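Local coordinates for protein telomerase reverse transcriptase (Candida tropicalis MYA-3404, PDB 6ZD1) that probably extends chromosome ends as a reverse transcriptase, copying a template within the telomerase RNA into telomeric DNA repeats, at residues Val41-Ser46 with Pro95-Gly100; Arg644-Leu649 with Lys691-Glu696. All coordinates share one frame; numbering follows the deposited sequence.

How the interactions relate
Interaction 1 (41-46 with 95-100) belongs to the N-terminal helical part of the chain, with its second segment inside the telomerase RNA-binding domain. Interaction 2 (644-649 with 691-696) lies near the C-terminus, between helices 642-664 and 692-699. The two do not touch. The centres of interaction 1 and interaction 2 are about 40 Å apart. The nearest atoms of interaction 1 and interaction 2 are about 21 Å apart. Along the sequence they are in series, so the first closes before the second opens. Interaction 1 rests on a salt bridge with a small apolar contact beside it. Interaction 2 is an apolar contact between two helices. The structure is of the apo enzyme.

Interaction 1: residues Val41-Ser46 with Pro95-Gly100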
loop_
_atom_site.group_PDB
_atom_site.type_symbol
_atom_site.label_atom_id
_atom_site.label_comp_id
_atom_site.label_asym_id
_atom_site.label_seq_id
_atom_site.Cartn_x
_atom_site.Cartn_y
_atom_site.Cartn_z
ATOM N N VAL A 41 -11.987 34.788 -9.636
ATOM C CA VAL A 41 -12.836 33.624 -9.401
ATOM C C VAL A 41 -14.042 33.655 -10.328
ATOM O O VAL A 41 -14.465 32.618 -10.856
ATOM C CB VAL A 41 -13.259 33.552 -7.922
ATOM C CG1 VAL A 41 -14.208 32.387 -7.701
ATOM C CG2 VAL A 41 -12.039 33.418 -7.026
ATOM N N SER A 42 -14.590 34.848 -10.574
ATOM C CA SER A 42 -15.735 34.953 -11.470
ATOM C C SER A 42 -15.351 34.576 -12.892
ATOM O O SER A 42 -16.093 33.859 -13.572
ATOM C CB SER A 42 -16.307 36.370 -11.435
ATOM O OG SER A 42 -16.680 36.740 -10.122
ATOM N N ARG A 43 -14.182 35.025 -13.351
ATOM C CA ARG A 43 -13.773 34.717 -14.717
ATOM C C ARG A 43 -13.405 33.249 -14.878
ATOM O O ARG A 43 -13.615 32.676 -15.953
ATOM C CB ARG A 43 -12.608 35.615 -15.125
ATOM C CG ARG A 43 -13.034 37.033 -15.456
ATOM C CD ARG A 43 -11.957 38.028 -15.088
ATOM N NE ARG A 43 -10.730 37.825 -15.844
ATOM C CZ ARG A 43 -9.527 38.176 -15.408
ATOM N NH1 ARG A 43 -9.393 38.733 -14.213
ATOM N NH2 ARG A 43 -8.460 37.961 -16.163
ATOM N N ILE A 44 -12.875 32.619 -13.828
ATOM C CA ILE A 44 -12.570 31.195 -13.907
ATOM C C ILE A 44 -13.857 30.383 -13.941
ATOM O O ILE A 44 -14.026 29.491 -14.781
ATOM C CB ILE A 44 -11.666 30.772 -12.737
ATOM C CG1 ILE A 44 -10.290 31.427 -12.873
ATOM C CG2 ILE A 44 -11.546 29.254 -12.682
ATOM C CD1 ILE A 44 -9.350 31.112 -11.737
ATOM N N ILE A 45 -14.795 30.697 -13.044
ATOM C CA ILE A 45 -16.071 29.989 -13.020
ATOM C C ILE A 45 -16.826 30.214 -14.325
ATOM O O ILE A 45 -17.484 29.304 -14.845
ATOM C CB ILE A 45 -16.895 30.417 -11.792
ATOM C CG1 ILE A 45 -16.214 29.936 -10.511
ATOM C CG2 ILE A 45 -18.308 29.863 -11.863
ATOM C CD1 ILE A 45 -17.006 30.225 -9.253
ATOM N N SER A 46 -16.727 31.421 -14.887
ATOM C CA SER A 46 -17.408 31.696 -16.147
ATOM C C SER A 46 -16.826 30.870 -17.285
ATOM O O SER A 46 -17.573 30.312 -18.099
ATOM C CB SER A 46 -17.332 33.186 -16.481
ATOM O OG SER A 46 -16.020 33.553 -16.872
ATOM N N PRO A 95 -7.158 32.697 -17.031
ATOM C CA PRO A 95 -6.478 33.718 -17.837
ATOM C C PRO A 95 -5.057 33.954 -17.339
ATOM O O PRO A 95 -4.652 33.482 -16.275
ATOM C CB PRO A 95 -7.360 34.960 -17.661
ATOM C CG PRO A 95 -8.132 34.710 -16.405
ATOM C CD PRO A 95 -8.340 33.228 -16.335
ATOM N N LEU A 96 -4.288 34.706 -18.136
ATOM C CA LEU A 96 -2.856 34.844 -17.871
ATOM C C LEU A 96 -2.589 35.473 -16.506
ATOM O O LEU A 96 -1.642 35.082 -15.810
ATOM C CB LEU A 96 -2.185 35.665 -18.974
ATOM C CG LEU A 96 -0.661 35.779 -18.863
ATOM C CD1 LEU A 96 0.016 34.444 -19.158
ATOM C CD2 LEU A 96 -0.123 36.869 -19.772
ATOM N N ASP A 97 -3.396 36.461 -16.112
ATOM C CA ASP A 97 -3.226 37.059 -14.791
ATOM C C ASP A 97 -3.575 36.080 -13.675
ATOM O O ASP A 97 -3.007 36.167 -12.582
ATOM C CB ASP A 97 -4.064 38.333 -14.672
ATOM C CG ASP A 97 -5.532 38.097 -14.963
ATOM O OD1 ASP A 97 -5.852 37.104 -15.649
ATOM O OD2 ASP A 97 -6.367 38.911 -14.511
ATOM N N ALA A 98 -4.490 35.138 -13.931
ATOM C CA ALA A 98 -4.844 34.156 -12.908
ATOM C C ALA A 98 -3.650 33.289 -12.527
ATOM O O ALA A 98 -3.585 32.786 -11.399
ATOM C CB ALA A 98 -6.007 33.285 -13.384
ATOM N N TRP A 99 -2.709 33.088 -13.454
ATOM C CA TRP A 99 -1.448 32.416 -13.162
ATOM C C TRP A 99 -0.443 33.325 -12.461
ATOM O O TRP A 99 0.577 32.829 -11.969
ATOM C CB TRP A 99 -0.819 31.870 -14.447
ATOM C CG TRP A 99 -1.696 30.924 -15.215
ATOM C CD1 TRP A 99 -2.656 31.255 -16.126
ATOM C CD2 TRP A 99 -1.683 29.489 -15.153
ATOM N NE1 TRP A 99 -3.246 30.121 -16.629
ATOM C CE2 TRP A 99 -2.667 29.024 -16.048
ATOM C CE3 TRP A 99 -0.938 28.555 -14.423
ATOM C CZ2 TRP A 99 -2.926 27.666 -16.236
ATOM C CZ3 TRP A 99 -1.197 27.204 -14.613
ATOM C CH2 TRP A 99 -2.181 26.774 -15.512
ATOM N N GLY A 100 -0.687 34.631 -12.440
ATOM C CA GLY A 100 0.204 35.567 -11.777
ATOM C C GLY A 100 1.535 35.761 -12.470
ATOM O O GLY A 100 2.578 35.776 -11.806
#
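Asp97 OD2 is gripped by two nitrogens of Arg43, with NH2 at 2.8 Å from OD2 and NH1 at 3.0 Å from OD2. This is an end-on arginine-carboxylate salt bridge in the helical N-terminal region of telomerase. It joins helix 36-50 to the loop between helices 79-93 and 104-117, in the telomerase RNA-binding domain. Both nitrogens meet one oxygen, on its syn lone pair, and that oxygen lies in the guanidinium plane. The bond from NH2 to OD2 is the straighter one, at 153°. NH2 also makes a weak bond to OD1. Both of the stronger bonds go to OD2, not one to each oxygen, and the two flat groups are turned 34° apart. Asp97 CG sits between its own backbone N and carbonyl carbon (chi1 56°), which carries the carboxylate to the arginine tip. The Arg43 chain bends at chi2 and chi3 to meet it. A second partner, Asn39 OD1, takes a hydrogen bond from NH1 and would help hold the guanidinium's rotation.

On the way to Asp97 the guanidinium passes obliquely by the proline ring, with Arg43 NH2 3.3 Å from Pro95 CG. Beside the salt bridge is a small apolar contact. Ile44 is also covered by Tyr163 and Trp166 of helix 158-179, which ties the loop and two helices together. Ile44 CG1 approaches Pro95 CD at 4.4 Å, and its outermost carbon, CD1, lies 4.3 Å from Ala98 CB.

Interaction 2: residues Arg644-Leu649 with Lys691-Glu696; sequences RFMKFL and KQEIIE
This is an apolar helix-to-helix contact, buried in the C-terminal helical region of telomerase, and Ile694 is its centre. Phe645, Met646 and Leu649 of helix 642-664 meet this isoleucine near the start of helix 692-699. The two short helical segments run in nearly the same direction, at 28° to each other. Their axes are 10.6 Å apart at closest approach, and side chains fill the gap.

Both branches of Ile694 take part, and both touch Phe645. Ile694 CD1, the tip of the long branch, reaches Phe645 CD2 at 3.6 Å. It comes obliquely to the ring, and the two side chains cross at about a right angle. The short branch, Ile694 CG2, lies 3.8 Å from Leu649 CD1 and also borders Phe645 CE2. Ile694 CG1 receives the methyl of Met646, a selenomethionine, with Met646 CE 4.0 Å from CG1. That chain runs extended through chi2 and bends at chi3 (-112°), which sets CE beside CG1. Phe645 CG is anti to its backbone N (chi1 178°), which carries the ring across to Ile694. The ring is backed within the same helix by Leu649, whose CG sits over one face near the rim, 3.9 Å above the plane of the Phe645 ring. Phenylalanine and leucine thus form one surface against the isoleucine.

Glu693 lies at the border, with its CG near the Met646 methyl. Its OE1 forms a salt bridge with Arg642 NE, so a charged pair flanks the apolar centre.

Around the contact, Phe624 of helix 609-637 touches both Phe645 and Leu649. Trp697, further along helix 692-699, packs on Met646 and Leu649, so the Phe645 and Leu649 side chains of helix 642-664 meet both helix 609-637 and helix 692-699.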
loop_
_atom_site.group_PDB
_atom_site.type_symbol
_atom_site.label_atom_id
_atom_site.label_comp_id
_atom_site.label_asym_id
_atom_site.label_seq_id
_atom_site.Cartn_x
_atom_site.Cartn_y
_atom_site.Cartn_z
ATOM N N ARG A 644 15.780 23.232 8.290
ATOM C CA ARG A 644 15.119 22.911 7.030
ATOM C C ARG A 644 15.097 21.406 6.803
ATOM O O ARG A 644 14.113 20.860 6.289
ATOM C CB ARG A 644 15.824 23.624 5.877
ATOM C CG ARG A 644 15.340 23.226 4.498
ATOM C CD ARG A 644 16.049 24.023 3.413
ATOM N NE ARG A 644 15.853 25.463 3.568
ATOM C CZ ARG A 644 14.779 26.122 3.143
ATOM N NH1 ARG A 644 13.793 25.468 2.543
ATOM N NH2 ARG A 644 14.687 27.434 3.324
ATOM N N PHE A 645 16.158 20.715 7.224
ATOM C CA PHE A 645 16.209 19.268 7.069
ATOM C C PHE A 645 15.196 18.574 7.968
ATOM O O PHE A 645 14.657 17.524 7.594
ATOM C CB PHE A 645 17.619 18.765 7.373
ATOM C CG PHE A 645 17.767 17.274 7.284
ATOM C CD1 PHE A 645 17.547 16.613 6.086
ATOM C CD2 PHE A 645 18.148 16.535 8.393
ATOM C CE1 PHE A 645 17.694 15.238 6.000
ATOM C CE2 PHE A 645 18.297 15.160 8.312
ATOM C CZ PHE A 645 18.068 14.511 7.115
HETATM N N MSE A 646 14.904 19.145 9.131
HETATM C CA MSE A 646 13.983 18.510 10.065
HETATM C C MSE A 646 12.547 18.643 9.592
HETATM O O MSE A 646 11.751 17.712 9.731
HETATM C CB MSE A 646 14.132 19.104 11.454
HETATM C CG MSE A 646 15.391 18.645 12.159
HETATM SE SE MSE A 646 15.581 19.444 13.921
HETATM C CE MSE A 646 17.121 20.575 13.566
ATOM N N LYS A 647 12.225 19.797 9.011
ATOM C CA LYS A 647 10.925 19.943 8.367
ATOM C C LYS A 647 10.760 18.903 7.271
ATOM O O LYS A 647 9.689 18.303 7.132
ATOM C CB LYS A 647 10.768 21.359 7.813
ATOM C CG LYS A 647 10.591 22.411 8.895
ATOM C CD LYS A 647 11.043 23.783 8.430
ATOM C CE LYS A 647 11.025 24.772 9.582
ATOM N NZ LYS A 647 11.747 26.028 9.248
ATOM N N PHE A 648 11.826 18.655 6.504
ATOM C CA PHE A 648 11.794 17.584 5.513
ATOM C C PHE A 648 11.548 16.236 6.179
ATOM O O PHE A 648 10.700 15.456 5.729
ATOM C CB PHE A 648 13.099 17.569 4.713
ATOM C CG PHE A 648 13.267 16.358 3.834
ATOM C CD1 PHE A 648 12.657 16.296 2.589
ATOM C CD2 PHE A 648 14.054 15.291 4.244
ATOM C CE1 PHE A 648 12.822 15.187 1.772
ATOM C CE2 PHE A 648 14.222 14.176 3.434
ATOM C CZ PHE A 648 13.602 14.126 2.196
ATOM N N LEU A 649 12.268 15.946 7.266
ATOM C CA LEU A 649 12.012 14.698 7.983
ATOM C C LEU A 649 10.584 14.657 8.510
ATOM O O LEU A 649 9.893 13.640 8.370
ATOM C CB LEU A 649 13.008 14.522 9.130
ATOM C CG LEU A 649 14.473 14.288 8.756
ATOM C CD1 LEU A 649 15.309 14.206 10.015
ATOM C CD2 LEU A 649 14.636 13.027 7.925
ATOM N N LYS A 691 24.670 15.629 13.919
ATOM C CA LYS A 691 23.243 15.350 13.849
ATOM C C LYS A 691 22.578 15.261 15.218
ATOM O O LYS A 691 21.407 14.860 15.293
ATOM C CB LYS A 691 23.001 14.045 13.076
ATOM C CG LYS A 691 23.772 12.846 13.623
ATOM C CD LYS A 691 23.435 11.582 12.842
ATOM C CE LYS A 691 24.190 10.376 13.372
ATOM N NZ LYS A 691 25.661 10.571 13.291
ATOM N N GLN A 692 23.272 15.634 16.295
ATOM C CA GLN A 692 22.754 15.395 17.639
ATOM C C GLN A 692 21.413 16.083 17.844
ATOM O O GLN A 692 20.459 15.473 18.339
ATOM C CB GLN A 692 23.766 15.864 18.683
ATOM C CG GLN A 692 23.251 15.760 20.108
ATOM C CD GLN A 692 24.242 16.280 21.131
ATOM O OE1 GLN A 692 25.456 16.174 20.949
ATOM N NE2 GLN A 692 23.727 16.850 22.213
ATOM N N GLU A 693 21.316 17.355 17.453
ATOM C CA GLU A 693 20.054 18.066 17.608
ATOM C C GLU A 693 18.982 17.478 16.699
ATOM O O GLU A 693 17.814 17.372 17.095
ATOM C CB GLU A 693 20.259 19.552 17.320
ATOM C CG GLU A 693 19.044 20.425 17.580
ATOM C CD GLU A 693 19.366 21.906 17.481
ATOM O OE1 GLU A 693 20.552 22.246 17.277
ATOM O OE2 GLU A 693 18.437 22.731 17.608
ATOM N N ILE A 694 19.367 17.051 15.493
ATOM C CA ILE A 694 18.413 16.419 14.583
ATOM C C ILE A 694 17.881 15.125 15.184
ATOM O O ILE A 694 16.670 14.880 15.200
ATOM C CB ILE A 694 19.056 16.167 13.207
ATOM C CG1 ILE A 694 19.488 17.480 12.553
ATOM C CG2 ILE A 694 18.087 15.418 12.304
ATOM C CD1 ILE A 694 20.254 17.277 11.253
ATOM N N ILE A 695 18.779 14.273 15.685
ATOM C CA ILE A 695 18.338 12.989 16.216
ATOM C C ILE A 695 17.564 13.196 17.513
ATOM O O ILE A 695 16.545 12.539 17.756
ATOM C CB ILE A 695 19.537 12.032 16.400
ATOM C CG1 ILE A 695 19.823 11.234 15.122
ATOM C CG2 ILE A 695 19.242 11.001 17.463
ATOM C CD1 ILE A 695 20.101 12.056 13.890
ATOM N N GLU A 696 18.000 14.146 18.343
ATOM C CA GLU A 696 17.268 14.429 19.574
ATOM C C GLU A 696 15.848 14.899 19.276
ATOM O O GLU A 696 14.899 14.507 19.966
ATOM C CB GLU A 696 18.012 15.474 20.402
ATOM C CG GLU A 696 17.311 15.828 21.696
ATOM C CD GLU A 696 17.976 16.979 22.413
ATOM O OE1 GLU A 696 18.849 17.629 21.801
ATOM O OE2 GLU A 696 17.629 17.227 23.588
#